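Local coordinates for acyltransferase (Streptococcus pneumoniae, PDB 5UG1), which is the catalytic domain of a peptidoglycan O-acetyltransferase, and probably transfers acetyl groups to cell-wall peptidoglycan, at residues A[37-40]-A[41-45]; A[117-120]-A[121-124]. All coordinates share one frame; numbering follows the deposited sequence.

Interaction 1. Residues A[37-40]-A[41-45]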
# COMPACT_ATOMS: atom_id res chain seq x y z
N THR A 37 7.84 -1.22 7.61
CA THR A 37 7.95 0.14 7.12
C THR A 37 8.27 0.12 5.63
O THR A 37 8.57 -0.92 5.04
CB THR A 37 9.03 0.91 7.88
OG1 THR A 37 10.32 0.41 7.51
CG2 THR A 37 8.86 0.73 9.38
N THR A 38 8.20 1.29 5.01
CA THR A 38 8.60 1.40 3.62
C THR A 38 10.05 0.97 3.43
O THR A 38 10.39 0.33 2.42
CB THR A 38 8.39 2.83 3.14
OG1 THR A 38 7.04 3.22 3.45
CG2 THR A 38 8.68 2.94 1.63
N LYS A 39 10.90 1.27 4.42
CA LYS A 39 12.29 0.84 4.40
C LYS A 39 12.42 -0.68 4.31
O LYS A 39 13.11 -1.20 3.43
CB LYS A 39 13.01 1.36 5.64
CG LYS A 39 14.52 1.14 5.67
CD LYS A 39 15.06 1.48 7.06
CE LYS A 39 16.55 1.17 7.20
NZ LYS A 39 16.87 -0.24 6.81
N THR A 40 11.76 -1.40 5.22
CA THR A 40 11.91 -2.86 5.21
C THR A 40 11.15 -3.48 4.04
O THR A 40 11.56 -4.53 3.54
CB THR A 40 11.45 -3.48 6.54
OG1 THR A 40 10.06 -3.24 6.75
CG2 THR A 40 12.24 -2.91 7.71
N ALA A 41 10.06 -2.85 3.59
CA ALA A 41 9.36 -3.32 2.40
C ALA A 41 10.25 -3.27 1.17
O ALA A 41 10.18 -4.15 0.30
CB ALA A 41 8.10 -2.48 2.18
N ASN A 42 11.07 -2.22 1.06
CA ASN A 42 12.08 -2.13 0.01
C ASN A 42 13.02 -3.34 0.05
O ASN A 42 13.32 -3.95 -0.98
CB ASN A 42 12.88 -0.83 0.19
CG ASN A 42 13.54 -0.34 -1.10
OD1 ASN A 42 13.63 -1.09 -2.08
ND2 ASN A 42 13.99 0.92 -1.11
N GLU A 43 13.49 -3.69 1.25
CA GLU A 43 14.39 -4.83 1.41
C GLU A 43 13.66 -6.14 1.11
O GLU A 43 14.20 -7.01 0.42
CB GLU A 43 14.97 -4.82 2.82
CG GLU A 43 15.82 -3.57 3.14
CD GLU A 43 15.92 -3.30 4.63
OE1 GLU A 43 15.25 -4.01 5.41
OE2 GLU A 43 16.66 -2.37 5.04
N ILE A 44 12.43 -6.29 1.61
CA ILE A 44 11.61 -7.47 1.32
C ILE A 44 11.38 -7.61 -0.18
O ILE A 44 11.47 -8.72 -0.74
CB ILE A 44 10.27 -7.41 2.08
CG1 ILE A 44 10.50 -7.50 3.59
CG2 ILE A 44 9.31 -8.52 1.62
CD1 ILE A 44 9.23 -7.32 4.41
N MET A 45 11.09 -6.49 -0.86
CA MET A 45 10.85 -6.51 -2.30
C MET A 45 12.03 -7.09 -3.07
O MET A 45 11.87 -8.01 -3.88
CB MET A 45 10.56 -5.09 -2.80
CG MET A 45 10.25 -5.05 -4.31
SD MET A 45 10.00 -3.39 -4.93
CE MET A 45 11.65 -2.71 -4.70
O HOH W 1 15.58 -2.31 7.87
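The carboxylate of E43 is the flat group here, and K39 and T40, on the preceding turn of the same helix, approach its two oxygens. The ammonium group of K39 meets OE2 on the syn side, 23° out of the carboxylate plane, and NZ lies 2.8 Å from E43 OE2 in an i to i+4 salt bridge. OE1 rests instead against the backbone of T40, 3.5 Å from T40 CA, with the T40 methyl nearby. Water 1 bridges the pair a second time, accepting from K39 NZ (2.7 Å) and donating to E43 OE1 (3.0 Å). The lysine chain runs extended until its last torsion (chi4 -53°), whose bend turns NZ back to the acid.

At the same end of helix 38-50, T37 and T40 close a capping box. T37, the N-cap, offers its hydroxyl to the backbone: T40 N donates to T37 OG1 over 3.3 Å. The return bond runs from T37 N to T40 OG1 at 3.1 Å; T40 can make it because chi1 of 63° sets its hydroxyl between its own backbone N and carbonyl carbon, directed back to the start of the helix. The regular helical ladder begins at once, with A41 N bonded to T37 O at 2.8 Å, while I44 N donates to T40 O and its CG1 packs against the same oxygen.

T38 has its hydroxyl bonded to T62, while A41 and I44 pack on I9 of strand 6-10. T37 touches N65 of the methanesulfonic acid pocket, placing the capped end close to that site. Chemically, T37 OG1 takes up a first-turn amide with no helical carbonyl before it, and T40 OG1 takes up T37 N in return; on the exposed side, both acid oxygens are tied to K39, one through water.

Interaction 2. Residues A[117-120]-A[121-124]. With NA (sodium ion), chain C.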
# COMPACT_ATOMS: atom_id res chain seq x y z
N GLU A 117 1.62 9.48 -10.47
CA GLU A 117 1.29 10.28 -11.64
C GLU A 117 2.44 10.29 -12.63
O GLU A 117 2.23 10.19 -13.85
CB GLU A 117 0.96 11.71 -11.20
CG GLU A 117 -0.39 11.83 -10.56
CD GLU A 117 -1.48 11.42 -11.51
OE1 GLU A 117 -1.76 12.20 -12.45
OE2 GLU A 117 -2.03 10.31 -11.34
N LYS A 118 3.67 10.41 -12.13
CA LYS A 118 4.84 10.59 -12.98
C LYS A 118 5.22 9.30 -13.70
O LYS A 118 5.64 9.34 -14.86
CB LYS A 118 6.01 11.11 -12.13
CG LYS A 118 7.38 10.86 -12.70
CD LYS A 118 8.50 11.57 -11.93
CE LYS A 118 9.79 11.58 -12.76
NZ LYS A 118 10.88 12.44 -12.19
N THR A 119 5.06 8.14 -13.04
CA THR A 119 5.77 6.94 -13.44
C THR A 119 4.84 5.96 -14.15
O THR A 119 3.87 5.49 -13.54
CB THR A 119 6.39 6.28 -12.22
OG1 THR A 119 7.11 7.27 -11.49
CG2 THR A 119 7.35 5.17 -12.63
N PRO A 120 5.10 5.63 -15.42
CA PRO A 120 4.11 4.86 -16.19
C PRO A 120 3.84 3.47 -15.62
O PRO A 120 2.72 2.97 -15.76
CB PRO A 120 4.73 4.78 -17.59
CG PRO A 120 6.19 5.05 -17.39
CD PRO A 120 6.28 5.98 -16.22
N TYR A 121 4.83 2.83 -15.00
CA TYR A 121 4.64 1.48 -14.47
C TYR A 121 4.23 1.48 -13.00
O TYR A 121 4.41 0.45 -12.32
CB TYR A 121 5.92 0.66 -14.67
CG TYR A 121 7.16 1.37 -14.25
CD1 TYR A 121 7.61 1.33 -12.94
CD2 TYR A 121 7.90 2.10 -15.17
CE1 TYR A 121 8.75 1.99 -12.57
CE2 TYR A 121 9.04 2.78 -14.80
CZ TYR A 121 9.47 2.71 -13.51
OH TYR A 121 10.62 3.39 -13.16
N ILE A 122 3.68 2.59 -12.50
CA ILE A 122 3.23 2.73 -11.12
C ILE A 122 1.79 3.25 -11.10
O ILE A 122 1.43 4.13 -11.89
CB ILE A 122 4.15 3.67 -10.33
CG1 ILE A 122 5.57 3.09 -10.25
CG2 ILE A 122 3.59 3.96 -8.94
CD1 ILE A 122 6.45 3.78 -9.24
N THR A 123 0.99 2.72 -10.18
CA THR A 123 -0.42 3.06 -10.03
C THR A 123 -0.70 3.35 -8.56
O THR A 123 -0.19 2.66 -7.67
CB THR A 123 -1.32 1.89 -10.51
OG1 THR A 123 -1.06 1.59 -11.89
CG2 THR A 123 -2.80 2.21 -10.30
N ILE A 124 -1.54 4.37 -8.29
CA ILE A 124 -1.87 4.75 -6.92
C ILE A 124 -3.06 3.93 -6.44
O ILE A 124 -3.97 3.61 -7.22
CB ILE A 124 -2.16 6.26 -6.81
CG1 ILE A 124 -1.94 6.76 -5.37
CG2 ILE A 124 -3.59 6.59 -7.27
CD1 ILE A 124 -0.49 6.65 -4.92
NA NA C . 1.59 6.00 -13.31
O HOH W 2 1.95 7.66 -14.98
O HOH W 3 -0.67 6.50 -12.82
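T119 and Y121 set the geometry of this turn: the T119 methyl sits over one face of the tyrosine ring while the two side chains cross at a slant. T119 CG2 lies 3.5 Å from the centroid of the Y121 ring, 18° off the normal, a CH-pi contact displaced toward the rim, so that Y121 CZ is the ring atom nearest the methyl. With chi1 at 48°, Y121 CG stands between the backbone N and the carbonyl carbon, which brings the ring over the T119 methyl. P120 runs alongside Y121, its CG 4.1 Å from Y121 CD2, and I122 supports the same methyl from another direction, CG1 to T119 CG2 being 3.6 Å. The T119 hydroxyl turns to L115 O, in the last turn of helix 102-118.

Residues 119 to 122 form a type I beta turn. I122 N donates to T119 O at 3.1 Å, approaching from above the carbonyl plane. That same oxygen binds the sodium ion at 2.3 Å, and I122 O binds it at 2.4 Å; A116 O and two waters complete the ligands, water 2 also donating to E117 O. The sodium thus draws together carbonyls from the last turn of helix 102-118 (A116), the turn (T119) and the first residue of strand 122-125 (I122). Its positive charge probably offsets the mutual repulsion of T119 O and I122 O, which lets them lie close together.

How the interactions relate
Both contacts are local and partly buried, yet they mark opposite events in a helix: residues 37-45 begin one, residues 117-124 leave one for a strand. Their centres are 19 Å apart and their nearest atoms about 9 Å apart, without touching. Interaction 1 lies wholly on helix 38-50, which rests on the inner strand 6-10; interaction 2 leads into the outermost strand 122-125, closing a beta-alpha-beta unit with strand 86-90. The chemistry follows the place: at the helix start, hydroxyls serve amide groups, with a charged pair on the exposed side, whereas at the helix end carbonyl oxygens gather round a cation beside apolar packing.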